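Local coordinates for protein dnab-like replicative helicase (Bacillus phage SPP1, PDB 3BH0) that probably couples ATP hydrolysis to 5'-3' unwinding of duplex DNA during phage replication, the ATPase domain of this DnaB-family helicase being the part held here, at residues 235-238 against 242-245; 265-270 against 275-280; 113-118 against 147-152; 85-90 against 303-308; 103-108 against 190-195. One frame throughout, in Å; residues are numbered along the deposited sequence.

How the contacts relate
From the N terminus, helix 81-93 opens contact 4, which closes 213 residues later at strand 304-307, so the other four contacts lie inside its loop. Contact 5 opens next, at the end of strand 98-103, and closes after strand 183-188; contact 3, joining helices 108-119 and 139-150, nests within it. Contacts 1 and 2 then follow in series, each a short-range closure, and none of the five loops cross. Contact 1 folds the loop before helix 252-256, and contact 2 spans the connection between strands 259-265 and 278-286. Direct touches, E235 to Y269, V279 to F305 and T118 to N304, join contact 1 to 2, 2 to 4 and 4 to 3.

Contact 1: residues 235-238 against 242-245; sequences EQRQ and PMLS
R237 meets P242 and M243 inside one long loop, between strand 223-228 and helix 252-256 of the RecA-like ATPase core of this helicase. Neither segment forms a strand, and no hydrogen bond links them directly; what joins them is the end of the arginine laid against a methionine and a proline.

The van der Waals part lays the thioether of M243 over the guanidinium of R237. M243 SD stands 4.3 Å above the guanidinium plane of R237, over its centre, and the terminal methyl lies 3.5 Å from the arginine, M243 CE to R237 NH1. The methionine gets there with CG set between its backbone N and carbonyl carbon (chi1 57°) and a bend at chi3 (45°), which brings the sulfur and methyl back over the flat group. The edge of the guanidinium is met differently: P242 CA lies near its plane, 3.8 Å from R237 NH2. The proline ring itself turns away, onto F262, Y264 and I282 of the sheet.

The polar part runs through residues next to the segments. D246 OD2 forms a salt bridge with R237 NH2 and also accepts a hydrogen bond from M243 N, so one carboxylate oxygen links the arginine to the backbone opposite. The salt bridge, with R237 NH1 bonded to R241 O, should limit rotation of the guanidinium, and M243 N itself lies 3.9 Å from R237 NH2.

Contact 2: residues 265-270 against 275-280; sequences RDDYYD and SKNIVE
D267 reaches N277 because its chi1 of 65° places CG between the backbone N and the carbonyl carbon, directing the carboxylate across to the start of strand 278-286. R265 takes another course: chi1 of -169° sets its CG opposite the backbone N, where the aliphatic chain crosses V279 at a slant, with R265 CG 3.9 Å from V279 CG2.

The polar evidence centres on the two carboxylate oxygens. D267 OD2 accepts the backbone N-H of N277 at 2.8 Å from N277 N, nearly straight at 162°, although the donor arrives well above the carboxylate plane. N277 ND2 adds a weak bond of 3.4 Å to the same D267 OD2, with the amide and carboxylate planes almost perpendicular. On the other side of the carboxylate, D267 OD1 forms a salt bridge of 3.1 Å with R265 NE. The carboxylate is therefore held through both oxygens, which should fix its rotation and probably stabilises its negative charge. Next to it, K276 passes with its backbone and the first part of its chain, K276 CG 4.0 Å from D267 OD2.

R265 extends the link further: its NH1 donates to S78 O, in the loop whose sequence fits a Walker A motif, while Y268 CA lies over one face of the guanidinium. V279 and R265 both touch F298 of strand 292-299.

I278 N bonds back to S275 O at 3.0 Å, and N277 has positive phi, as the third residue of a type II beta turn should. The D267 bond to N277 N ties this turn to the chain just past strand 259-265, the turn leading into the second of two adjacent antiparallel strands in a RecA-like sheet.

Contact 3: residues 113-118 against 147-152; sequences KRLIVT and GEISNS
I149 points at the helix of L115 and I116, and its two branches meet those residues from different directions. Its longer branch ends on L115: I149 CD1 lies 3.6 Å from L115 CB and 3.9 Å from L115 O, so the methyl rests against the base of the leucine and the adjoining backbone, not against its branched tip. That tip is met instead by the shorter branch, with I149 CG2 4.3 Å from L115 CD1. The chi1 of I149, -46°, puts CG1 opposite the carbonyl carbon and CG2 opposite the backbone N, and chi2 then turns CD1 onto L115 CB.

I116 stands differently. Its CB projects tangentially to the interface, and it approaches from beside the isoleucine, I116 CG1 to I149 CG1 at 4.2 Å. The same side chain continues onto A145 and I146, one turn earlier in the opposite helix, and onto I127 of helix 124-128.

This is plain helix-helix packing between helices 108-119 and 139-150 of the ATPase domain, with the backbones nearest at I116 and I149, CA to CA 7.2 Å. Leucine and two isoleucines carry it all; no hydrogen bond crosses. Around it, R114 of the first helix touches L86 and T82 of helix 81-93.

The second helix ends just past I149. N151 is the first residue to leave helical angles, its N still bonded to G147 O, and the chain then turns so that S152 OG donates to I149 O at 2.7 Å, arriving at 125° to the C=O and tilted 30° from the carbonyl plane.

Contact 4: residues 85-90 against 303-308; sequences ALKQAK and GNFVNL
K87, on the helix 81-93 that follows the Walker A-like loop of this RecA-like domain, reaches across to N304 and F305 of the sheet's edge strand 304-307. Its CB points directly at the strand and lies 4.1 Å from F305 CD2. K87 CG keeps the same partner at the same distance, F305 CD2 4.1 Å, passing the ring obliquely while the two side chains run in opposite directions. A bend at chi2 (62°) then turns the chain away from the ring toward N304. From there the lysine follows one oxygen: K87 CD is 3.5 Å from N304 OD1, and K87 CE closes to 3.2 Å of N304 OD1 while passing F305 O at 3.9 Å.

At the tip, K87 NZ donates to N304 OD1 at 2.7 Å, tilted 24° from the carbonyl plane. The lysine's CB and CG thus pack obliquely beside a ring that also touches F55, F298 and L296. G303 and N304 both face I299, which fits a G1 beta bulge.

N304 OD1 accepts twice, which should hold its amide in place: besides K87 NZ, the backbone F305 N donates in the carbonyl plane, on a lone pair, 2.7 Å from N304 OD1.

Contact 5: residues 103-108 against 190-195; sequences SLEMGK and LQLLEP
L104 sits tightly against L192 and L193, the two apolar partners that carry this contact, and is buried. It meets them through different atoms: L104 CB packs on L192 CD2 at 3.9 Å, while one of its delta methyls, L104 CD1, reaches L193 CD2 at the same 3.9 Å. The side chains of L104 and L193 cross at about a right angle, that CD1-to-CD2 pair being their closest approach. In L104, chi1 of -71° sets CG opposite the carbonyl carbon, and chi2 then aims CD1 at L193. The surroundings continue the apolar layer: I187 touches both L104 and L193, and I209 of helix 202-220 touches L193.

Both segments are loops leaving the C-terminal ends of neighbouring parallel strands, 98-103 and 183-188, where P-loop ATPases of the RecA-like fold hold their nucleotide.

The looser side belongs to E105, which is exposed. Its chain bends at chi2 (95°) to cross L192 at about a right angle, and the approach is a carboxylate oxygen to a methyl, E105 OE1 to L192 CD2 at 3.9 Å, with no hydrogen bond between the segments. E105 also touches D188 and Y189.

Contact 1: residues 235-238 against 242-245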
# COMPACT_ATOMS: atom_id res chain seq x y z
N GLU A 235 13.89 15.88 -7.28
CA GLU A 235 14.18 16.98 -6.38
C GLU A 235 15.01 18.10 -7.01
O GLU A 235 15.00 19.24 -6.52
CB GLU A 235 14.76 16.47 -5.06
CG GLU A 235 13.75 15.57 -4.31
CD GLU A 235 14.17 15.16 -2.91
OE1 GLU A 235 15.28 15.55 -2.47
OE2 GLU A 235 13.38 14.45 -2.24
N GLN A 236 15.72 17.78 -8.10
CA GLN A 236 16.35 18.83 -8.91
C GLN A 236 15.45 19.28 -10.07
O GLN A 236 15.90 19.50 -11.20
CB GLN A 236 17.76 18.45 -9.39
CG GLN A 236 18.62 19.64 -9.91
CD GLN A 236 18.54 20.92 -9.05
OE1 GLN A 236 19.43 21.21 -8.25
NE2 GLN A 236 17.45 21.70 -9.21
N ARG A 237 14.17 19.41 -9.74
CA ARG A 237 13.15 20.03 -10.59
C ARG A 237 12.58 21.18 -9.78
O ARG A 237 12.68 21.17 -8.55
CB ARG A 237 12.02 19.04 -10.90
CG ARG A 237 12.19 18.24 -12.16
CD ARG A 237 10.90 17.55 -12.58
NE ARG A 237 10.67 16.29 -11.87
CZ ARG A 237 9.51 15.95 -11.31
NH1 ARG A 237 8.46 16.76 -11.38
NH2 ARG A 237 9.40 14.79 -10.68
N GLN A 238 11.97 22.16 -10.46
CA GLN A 238 11.25 23.24 -9.79
C GLN A 238 10.03 22.65 -9.08
O GLN A 238 9.95 22.68 -7.84
CB GLN A 238 10.82 24.33 -10.79
CG GLN A 238 11.97 25.22 -11.30
CD GLN A 238 11.59 26.09 -12.51
OE1 GLN A 238 10.40 26.36 -12.76
NE2 GLN A 238 12.60 26.52 -13.27
N PRO A 242 5.94 14.09 -8.28
CA PRO A 242 6.47 12.98 -9.07
C PRO A 242 5.71 12.81 -10.36
O PRO A 242 4.51 13.10 -10.40
CB PRO A 242 6.25 11.76 -8.17
CG PRO A 242 6.03 12.32 -6.81
CD PRO A 242 5.35 13.63 -7.01
N MET A 243 6.40 12.37 -11.41
CA MET A 243 5.73 11.98 -12.65
C MET A 243 6.12 10.57 -13.05
O MET A 243 7.03 9.99 -12.46
CB MET A 243 6.00 12.96 -13.78
CG MET A 243 7.45 13.17 -14.09
SD MET A 243 7.64 14.66 -15.06
CE MET A 243 6.58 15.81 -14.18
N LEU A 244 5.43 10.03 -14.05
CA LEU A 244 5.62 8.64 -14.46
C LEU A 244 7.03 8.36 -14.94
O LEU A 244 7.56 7.27 -14.71
CB LEU A 244 4.58 8.20 -15.50
CG LEU A 244 3.13 8.08 -15.00
CD1 LEU A 244 2.21 7.92 -16.21
CD2 LEU A 244 2.94 6.93 -14.04
N SER A 245 7.64 9.35 -15.59
CA SER A 245 9.04 9.28 -16.00
C SER A 245 10.03 9.12 -14.83
O SER A 245 11.17 8.70 -15.03
CB SER A 245 9.41 10.51 -16.85
OG SER A 245 9.60 11.66 -16.04

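Contact 2: residues 265-270 against 275-280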
# COMPACT_ATOMS: atom_id res chain seq x y z
N ARG A 265 4.25 15.62 -0.34
CA ARG A 265 3.95 16.42 0.84
C ARG A 265 4.61 17.79 0.64
O ARG A 265 5.81 17.94 0.85
CB ARG A 265 4.47 15.69 2.06
CG ARG A 265 4.02 16.24 3.39
CD ARG A 265 4.63 15.43 4.52
NE ARG A 265 5.23 16.31 5.50
CZ ARG A 265 6.53 16.39 5.77
NH1 ARG A 265 7.40 15.60 5.16
NH2 ARG A 265 6.96 17.26 6.68
N ASP A 266 3.83 18.78 0.20
CA ASP A 266 4.38 20.08 -0.24
C ASP A 266 5.26 20.78 0.79
O ASP A 266 6.24 21.44 0.42
CB ASP A 266 3.27 21.04 -0.74
CG ASP A 266 3.82 22.26 -1.49
OD1 ASP A 266 3.63 22.38 -2.72
OD2 ASP A 266 4.46 23.12 -0.87
N ASP A 267 4.92 20.63 2.07
CA ASP A 267 5.61 21.37 3.13
C ASP A 267 6.97 20.78 3.53
O ASP A 267 7.71 21.39 4.31
CB ASP A 267 4.69 21.64 4.36
CG ASP A 267 4.27 20.37 5.10
OD1 ASP A 267 4.79 19.28 4.78
OD2 ASP A 267 3.42 20.47 6.01
N TYR A 268 7.30 19.62 2.96
CA TYR A 268 8.67 19.12 2.99
C TYR A 268 9.56 19.99 2.12
O TYR A 268 10.69 20.26 2.47
CB TYR A 268 8.76 17.66 2.53
CG TYR A 268 10.16 17.09 2.61
CD1 TYR A 268 10.68 16.63 3.83
CD2 TYR A 268 10.98 17.02 1.49
CE1 TYR A 268 11.96 16.12 3.93
CE2 TYR A 268 12.28 16.50 1.57
CZ TYR A 268 12.76 16.05 2.80
OH TYR A 268 14.04 15.52 2.92
N TYR A 269 9.03 20.42 0.98
CA TYR A 269 9.80 21.14 -0.03
C TYR A 269 9.79 22.67 0.12
O TYR A 269 10.84 23.32 0.02
CB TYR A 269 9.35 20.73 -1.44
CG TYR A 269 9.75 19.32 -1.80
CD1 TYR A 269 11.11 18.95 -1.84
CD2 TYR A 269 8.80 18.36 -2.09
CE1 TYR A 269 11.48 17.65 -2.15
CE2 TYR A 269 9.17 17.07 -2.40
CZ TYR A 269 10.51 16.72 -2.43
OH TYR A 269 10.88 15.44 -2.75
N ASP A 270 8.61 23.25 0.32
CA ASP A 270 8.50 24.68 0.55
C ASP A 270 7.94 24.88 1.95
O ASP A 270 6.82 24.45 2.24
CB ASP A 270 7.61 25.33 -0.52
CG ASP A 270 6.99 26.65 -0.05
OD1 ASP A 270 7.55 27.32 0.85
OD2 ASP A 270 5.93 27.01 -0.60
N SER A 275 -0.31 24.66 1.86
CA SER A 275 -0.89 23.33 1.99
C SER A 275 -0.34 22.59 3.21
O SER A 275 -0.12 21.38 3.14
CB SER A 275 -0.63 22.50 0.72
OG SER A 275 -1.00 23.22 -0.46
N LYS A 276 -0.14 23.32 4.31
CA LYS A 276 0.47 22.77 5.53
C LYS A 276 -0.17 21.49 6.04
O LYS A 276 -1.36 21.44 6.30
CB LYS A 276 0.47 23.81 6.66
CG LYS A 276 1.35 23.40 7.86
CD LYS A 276 1.03 24.17 9.14
CE LYS A 276 2.14 23.95 10.20
NZ LYS A 276 1.88 24.73 11.46
N ASN A 277 0.65 20.45 6.20
CA ASN A 277 0.22 19.15 6.70
C ASN A 277 -0.72 18.41 5.74
O ASN A 277 -1.55 17.60 6.15
CB ASN A 277 -0.41 19.29 8.09
CG ASN A 277 0.60 19.72 9.16
OD1 ASN A 277 0.22 20.17 10.24
ND2 ASN A 277 1.88 19.56 8.87
N ILE A 278 -0.59 18.70 4.44
CA ILE A 278 -1.35 17.99 3.40
C ILE A 278 -0.43 17.02 2.64
O ILE A 278 0.62 17.40 2.14
CB ILE A 278 -2.05 18.96 2.42
CG1 ILE A 278 -3.13 19.80 3.13
CG2 ILE A 278 -2.62 18.20 1.22
CD1 ILE A 278 -4.40 19.05 3.52
N VAL A 279 -0.85 15.76 2.58
CA VAL A 279 -0.25 14.80 1.69
C VAL A 279 -1.22 14.60 0.55
O VAL A 279 -2.37 14.20 0.76
CB VAL A 279 0.03 13.46 2.40
CG1 VAL A 279 0.35 12.35 1.39
CG2 VAL A 279 1.18 13.61 3.37
N GLU A 280 -0.78 14.89 -0.67
CA GLU A 280 -1.59 14.56 -1.82
C GLU A 280 -1.23 13.20 -2.45
O GLU A 280 -0.05 12.89 -2.70
CB GLU A 280 -1.65 15.70 -2.84
CG GLU A 280 -0.34 16.16 -3.43
CD GLU A 280 -0.54 17.30 -4.43
OE1 GLU A 280 -0.99 18.40 -4.04
OE2 GLU A 280 -0.23 17.10 -5.64

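Contact 3: residues 113-118 against 147-152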
# COMPACT_ATOMS: atom_id res chain seq x y z
N LYS A 113 4.74 -1.56 16.40
CA LYS A 113 4.75 -0.31 17.18
C LYS A 113 4.08 0.83 16.41
O LYS A 113 3.27 1.56 16.98
CB LYS A 113 6.15 0.08 17.66
CG LYS A 113 6.60 -0.72 18.89
CD LYS A 113 8.04 -0.38 19.28
CE LYS A 113 8.46 -1.03 20.61
NZ LYS A 113 9.04 -2.38 20.43
N ARG A 114 4.38 0.95 15.12
CA ARG A 114 3.70 1.95 14.29
C ARG A 114 2.18 1.74 14.25
O ARG A 114 1.41 2.69 14.35
CB ARG A 114 4.23 1.95 12.87
CG ARG A 114 5.59 2.50 12.68
CD ARG A 114 5.91 2.36 11.21
NE ARG A 114 7.18 2.99 10.87
CZ ARG A 114 7.30 4.06 10.08
NH1 ARG A 114 6.22 4.64 9.55
NH2 ARG A 114 8.52 4.54 9.83
N LEU A 115 1.78 0.49 14.08
CA LEU A 115 0.36 0.12 14.08
C LEU A 115 -0.34 0.53 15.38
O LEU A 115 -1.43 1.10 15.34
CB LEU A 115 0.19 -1.38 13.81
CG LEU A 115 0.44 -1.85 12.37
CD1 LEU A 115 0.40 -3.36 12.29
CD2 LEU A 115 -0.54 -1.21 11.39
N ILE A 116 0.30 0.22 16.52
CA ILE A 116 -0.16 0.66 17.85
C ILE A 116 -0.24 2.19 17.96
O ILE A 116 -1.30 2.74 18.26
CB ILE A 116 0.76 0.10 18.96
CG1 ILE A 116 0.53 -1.41 19.14
CG2 ILE A 116 0.51 0.83 20.29
CD1 ILE A 116 1.70 -2.14 19.74
N VAL A 117 0.87 2.87 17.70
CA VAL A 117 0.91 4.32 17.71
C VAL A 117 -0.24 4.95 16.93
O VAL A 117 -0.91 5.86 17.42
CB VAL A 117 2.29 4.84 17.21
CG1 VAL A 117 2.23 6.31 16.82
CG2 VAL A 117 3.36 4.59 18.26
N THR A 118 -0.49 4.45 15.71
CA THR A 118 -1.56 4.99 14.87
C THR A 118 -2.97 4.68 15.40
O THR A 118 -3.84 5.56 15.43
CB THR A 118 -1.45 4.54 13.39
OG1 THR A 118 -0.09 4.66 12.95
CG2 THR A 118 -2.34 5.40 12.51
N GLY A 147 -5.36 -4.54 21.50
CA GLY A 147 -6.56 -5.35 21.31
C GLY A 147 -6.93 -5.38 19.85
O GLY A 147 -7.24 -6.43 19.30
N GLU A 148 -6.88 -4.21 19.22
CA GLU A 148 -7.23 -4.07 17.81
C GLU A 148 -6.26 -4.76 16.84
O GLU A 148 -6.70 -5.38 15.87
CB GLU A 148 -7.41 -2.61 17.43
CG GLU A 148 -8.76 -2.09 17.86
CD GLU A 148 -9.30 -1.08 16.90
OE1 GLU A 148 -8.93 0.11 17.05
OE2 GLU A 148 -10.10 -1.46 16.01
N ILE A 149 -4.96 -4.66 17.14
CA ILE A 149 -3.91 -5.29 16.33
C ILE A 149 -3.96 -6.82 16.49
O ILE A 149 -3.72 -7.56 15.52
CB ILE A 149 -2.48 -4.76 16.69
CG1 ILE A 149 -2.45 -3.23 16.79
CG2 ILE A 149 -1.42 -5.24 15.69
CD1 ILE A 149 -2.78 -2.51 15.51
N SER A 150 -4.25 -7.27 17.71
CA SER A 150 -4.39 -8.71 18.02
C SER A 150 -5.57 -9.36 17.32
O SER A 150 -5.50 -10.53 16.93
CB SER A 150 -4.55 -8.91 19.53
OG SER A 150 -4.41 -10.27 19.87
N ASN A 151 -6.65 -8.59 17.16
CA ASN A 151 -7.85 -9.05 16.48
C ASN A 151 -7.95 -8.47 15.07
O ASN A 151 -9.04 -8.11 14.60
CB ASN A 151 -9.09 -8.72 17.33
CG ASN A 151 -9.14 -9.51 18.64
OD1 ASN A 151 -8.13 -9.63 19.35
ND2 ASN A 151 -10.31 -10.05 18.96
N SER A 152 -6.80 -8.37 14.42
CA SER A 152 -6.72 -7.90 13.04
C SER A 152 -6.19 -9.01 12.13
O SER A 152 -5.65 -10.03 12.61
CB SER A 152 -5.82 -6.66 12.93
OG SER A 152 -4.46 -7.03 12.94

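Contact 4: residues 85-90 against 303-308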
# COMPACT_ATOMS: atom_id res chain seq x y z
N ALA A 85 0.94 3.40 3.71
CA ALA A 85 0.73 1.98 3.47
C ALA A 85 0.17 1.26 4.70
O ALA A 85 -0.80 0.50 4.60
CB ALA A 85 2.03 1.32 3.00
N LEU A 86 0.76 1.50 5.87
CA LEU A 86 0.26 0.85 7.10
C LEU A 86 -1.15 1.30 7.42
O LEU A 86 -1.96 0.52 7.90
CB LEU A 86 1.21 1.04 8.29
CG LEU A 86 2.56 0.29 8.21
CD1 LEU A 86 3.53 0.83 9.21
CD2 LEU A 86 2.44 -1.22 8.36
N LYS A 87 -1.44 2.56 7.13
CA LYS A 87 -2.77 3.09 7.38
C LYS A 87 -3.76 2.24 6.58
O LYS A 87 -4.64 1.61 7.15
CB LYS A 87 -2.82 4.57 7.01
CG LYS A 87 -4.16 5.25 7.20
CD LYS A 87 -4.62 5.23 8.63
CE LYS A 87 -6.05 5.74 8.72
NZ LYS A 87 -6.45 5.88 10.14
N GLN A 88 -3.54 2.18 5.27
CA GLN A 88 -4.25 1.28 4.36
C GLN A 88 -4.35 -0.15 4.86
O GLN A 88 -5.43 -0.73 4.88
CB GLN A 88 -3.63 1.29 2.96
CG GLN A 88 -3.82 2.59 2.23
CD GLN A 88 -3.82 2.43 0.72
OE1 GLN A 88 -3.30 3.29 0.00
NE2 GLN A 88 -4.40 1.35 0.22
N ALA A 89 -3.22 -0.73 5.26
CA ALA A 89 -3.21 -2.11 5.74
C ALA A 89 -4.26 -2.34 6.83
O ALA A 89 -4.98 -3.33 6.82
CB ALA A 89 -1.83 -2.51 6.24
N LYS A 90 -4.35 -1.39 7.76
CA LYS A 90 -5.25 -1.55 8.89
C LYS A 90 -6.69 -1.31 8.48
O LYS A 90 -7.58 -2.00 8.98
CB LYS A 90 -4.83 -0.62 10.03
CG LYS A 90 -5.25 -1.12 11.43
CD LYS A 90 -6.42 -0.32 11.94
CE LYS A 90 -6.96 -0.88 13.25
NZ LYS A 90 -7.98 0.10 13.79
N GLY A 303 1.29 9.18 12.48
CA GLY A 303 1.35 8.46 11.21
C GLY A 303 -0.04 8.14 10.72
O GLY A 303 -0.28 7.08 10.12
N ASN A 304 -0.96 9.07 10.98
CA ASN A 304 -2.35 8.93 10.57
C ASN A 304 -2.74 9.90 9.46
O ASN A 304 -2.10 10.93 9.27
CB ASN A 304 -3.26 9.15 11.77
CG ASN A 304 -4.50 8.31 11.69
OD1 ASN A 304 -5.05 8.09 10.61
ND2 ASN A 304 -4.95 7.83 12.85
N PHE A 305 -3.79 9.54 8.73
CA PHE A 305 -4.27 10.32 7.61
C PHE A 305 -5.78 10.54 7.74
O PHE A 305 -6.53 9.61 8.11
CB PHE A 305 -3.97 9.62 6.29
CG PHE A 305 -2.50 9.46 6.01
CD1 PHE A 305 -1.87 10.28 5.08
CD2 PHE A 305 -1.75 8.49 6.67
CE1 PHE A 305 -0.51 10.13 4.82
CE2 PHE A 305 -0.41 8.35 6.42
CZ PHE A 305 0.21 9.16 5.49
N VAL A 306 -6.20 11.77 7.46
CA VAL A 306 -7.58 12.18 7.60
C VAL A 306 -8.13 12.50 6.24
O VAL A 306 -7.57 13.32 5.50
CB VAL A 306 -7.71 13.40 8.52
CG1 VAL A 306 -9.18 13.80 8.71
CG2 VAL A 306 -7.05 13.12 9.85
N ASN A 307 -9.23 11.84 5.90
CA ASN A 307 -10.00 12.13 4.70
C ASN A 307 -10.47 13.56 4.67
O ASN A 307 -10.92 14.10 5.68
CB ASN A 307 -11.20 11.20 4.62
CG ASN A 307 -10.82 9.83 4.14
OD1 ASN A 307 -10.42 9.65 2.98
ND2 ASN A 307 -10.92 8.85 5.02
N LEU A 308 -10.33 14.17 3.51
CA LEU A 308 -10.89 15.47 3.23
C LEU A 308 -12.21 15.29 2.44
O LEU A 308 -12.42 14.23 1.82
CB LEU A 308 -9.87 16.31 2.46
CG LEU A 308 -8.98 17.27 3.27
CD1 LEU A 308 -8.29 16.63 4.46
CD2 LEU A 308 -7.96 17.96 2.37

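Contact 5: residues 103-108 against 190-195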
# COMPACT_ATOMS: atom_id res chain seq x y z
N SER A 103 7.71 -7.05 4.82
CA SER A 103 8.51 -5.91 5.24
C SER A 103 10.00 -6.25 5.27
O SER A 103 10.49 -6.92 6.17
CB SER A 103 8.00 -5.33 6.55
OG SER A 103 8.71 -5.81 7.65
N LEU A 104 10.68 -5.77 4.25
CA LEU A 104 12.04 -6.14 3.96
C LEU A 104 12.99 -5.14 4.60
O LEU A 104 14.17 -5.42 4.84
CB LEU A 104 12.21 -6.19 2.45
CG LEU A 104 11.48 -7.38 1.82
CD1 LEU A 104 10.48 -6.89 0.79
CD2 LEU A 104 12.51 -8.26 1.16
N GLU A 105 12.43 -3.97 4.90
CA GLU A 105 13.14 -2.87 5.50
C GLU A 105 13.16 -3.02 7.04
O GLU A 105 14.20 -2.85 7.67
CB GLU A 105 12.45 -1.57 5.07
CG GLU A 105 13.17 -0.30 5.46
CD GLU A 105 14.08 0.25 4.36
OE1 GLU A 105 15.23 -0.25 4.18
OE2 GLU A 105 13.64 1.23 3.69
N MET A 106 12.02 -3.39 7.62
CA MET A 106 11.81 -3.35 9.06
C MET A 106 11.44 -4.71 9.60
O MET A 106 10.88 -5.53 8.86
CB MET A 106 10.63 -2.42 9.39
CG MET A 106 10.74 -0.98 8.93
SD MET A 106 9.25 -0.04 9.35
CE MET A 106 10.02 1.28 10.23
N GLY A 107 11.71 -4.95 10.89
CA GLY A 107 11.19 -6.11 11.61
C GLY A 107 9.72 -5.96 12.01
O GLY A 107 9.19 -4.84 12.03
N LYS A 108 9.06 -7.08 12.32
CA LYS A 108 7.65 -7.07 12.73
C LYS A 108 7.45 -6.16 13.93
O LYS A 108 6.48 -5.40 13.98
CB LYS A 108 7.13 -8.47 13.12
CG LYS A 108 7.76 -9.62 12.42
CD LYS A 108 7.29 -10.97 12.99
CE LYS A 108 8.45 -11.99 12.94
NZ LYS A 108 8.02 -13.43 13.05
N LEU A 190 9.72 -2.53 -3.25
CA LEU A 190 9.91 -3.44 -4.34
C LEU A 190 11.37 -3.63 -4.71
O LEU A 190 11.78 -4.74 -5.02
CB LEU A 190 9.10 -2.95 -5.55
CG LEU A 190 9.18 -3.64 -6.92
CD1 LEU A 190 7.81 -3.57 -7.57
CD2 LEU A 190 10.24 -3.03 -7.83
N GLN A 191 12.15 -2.56 -4.64
CA GLN A 191 13.51 -2.54 -5.15
C GLN A 191 14.49 -3.22 -4.21
O GLN A 191 15.70 -3.26 -4.48
CB GLN A 191 13.98 -1.11 -5.46
CG GLN A 191 13.31 -0.48 -6.68
CD GLN A 191 11.95 0.18 -6.37
OE1 GLN A 191 11.51 0.24 -5.22
NE2 GLN A 191 11.30 0.69 -7.42
N LEU A 192 13.95 -3.74 -3.11
CA LEU A 192 14.67 -4.54 -2.14
C LEU A 192 14.49 -6.05 -2.39
O LEU A 192 15.21 -6.88 -1.82
CB LEU A 192 14.17 -4.19 -0.72
CG LEU A 192 15.11 -3.51 0.29
CD1 LEU A 192 15.88 -2.37 -0.35
CD2 LEU A 192 14.37 -3.03 1.54
N LEU A 193 13.52 -6.40 -3.24
CA LEU A 193 13.21 -7.81 -3.51
C LEU A 193 14.38 -8.52 -4.18
O LEU A 193 15.11 -7.92 -4.97
CB LEU A 193 11.94 -7.94 -4.36
CG LEU A 193 10.60 -7.66 -3.68
CD1 LEU A 193 9.47 -7.52 -4.69
CD2 LEU A 193 10.26 -8.72 -2.64
N GLU A 194 14.57 -9.80 -3.86
CA GLU A 194 15.62 -10.60 -4.51
C GLU A 194 15.22 -10.86 -5.96
O GLU A 194 14.18 -11.45 -6.20
CB GLU A 194 15.80 -11.93 -3.78
CG GLU A 194 16.28 -11.78 -2.37
CD GLU A 194 16.75 -13.10 -1.77
OE1 GLU A 194 16.22 -14.18 -2.18
OE2 GLU A 194 17.64 -13.05 -0.89
N PRO A 195 16.03 -10.39 -6.92
CA PRO A 195 15.69 -10.68 -8.32
C PRO A 195 15.94 -12.15 -8.70
O PRO A 195 16.79 -12.80 -8.08
CB PRO A 195 16.62 -9.75 -9.09
CG PRO A 195 17.79 -9.56 -8.20
CD PRO A 195 17.26 -9.58 -6.80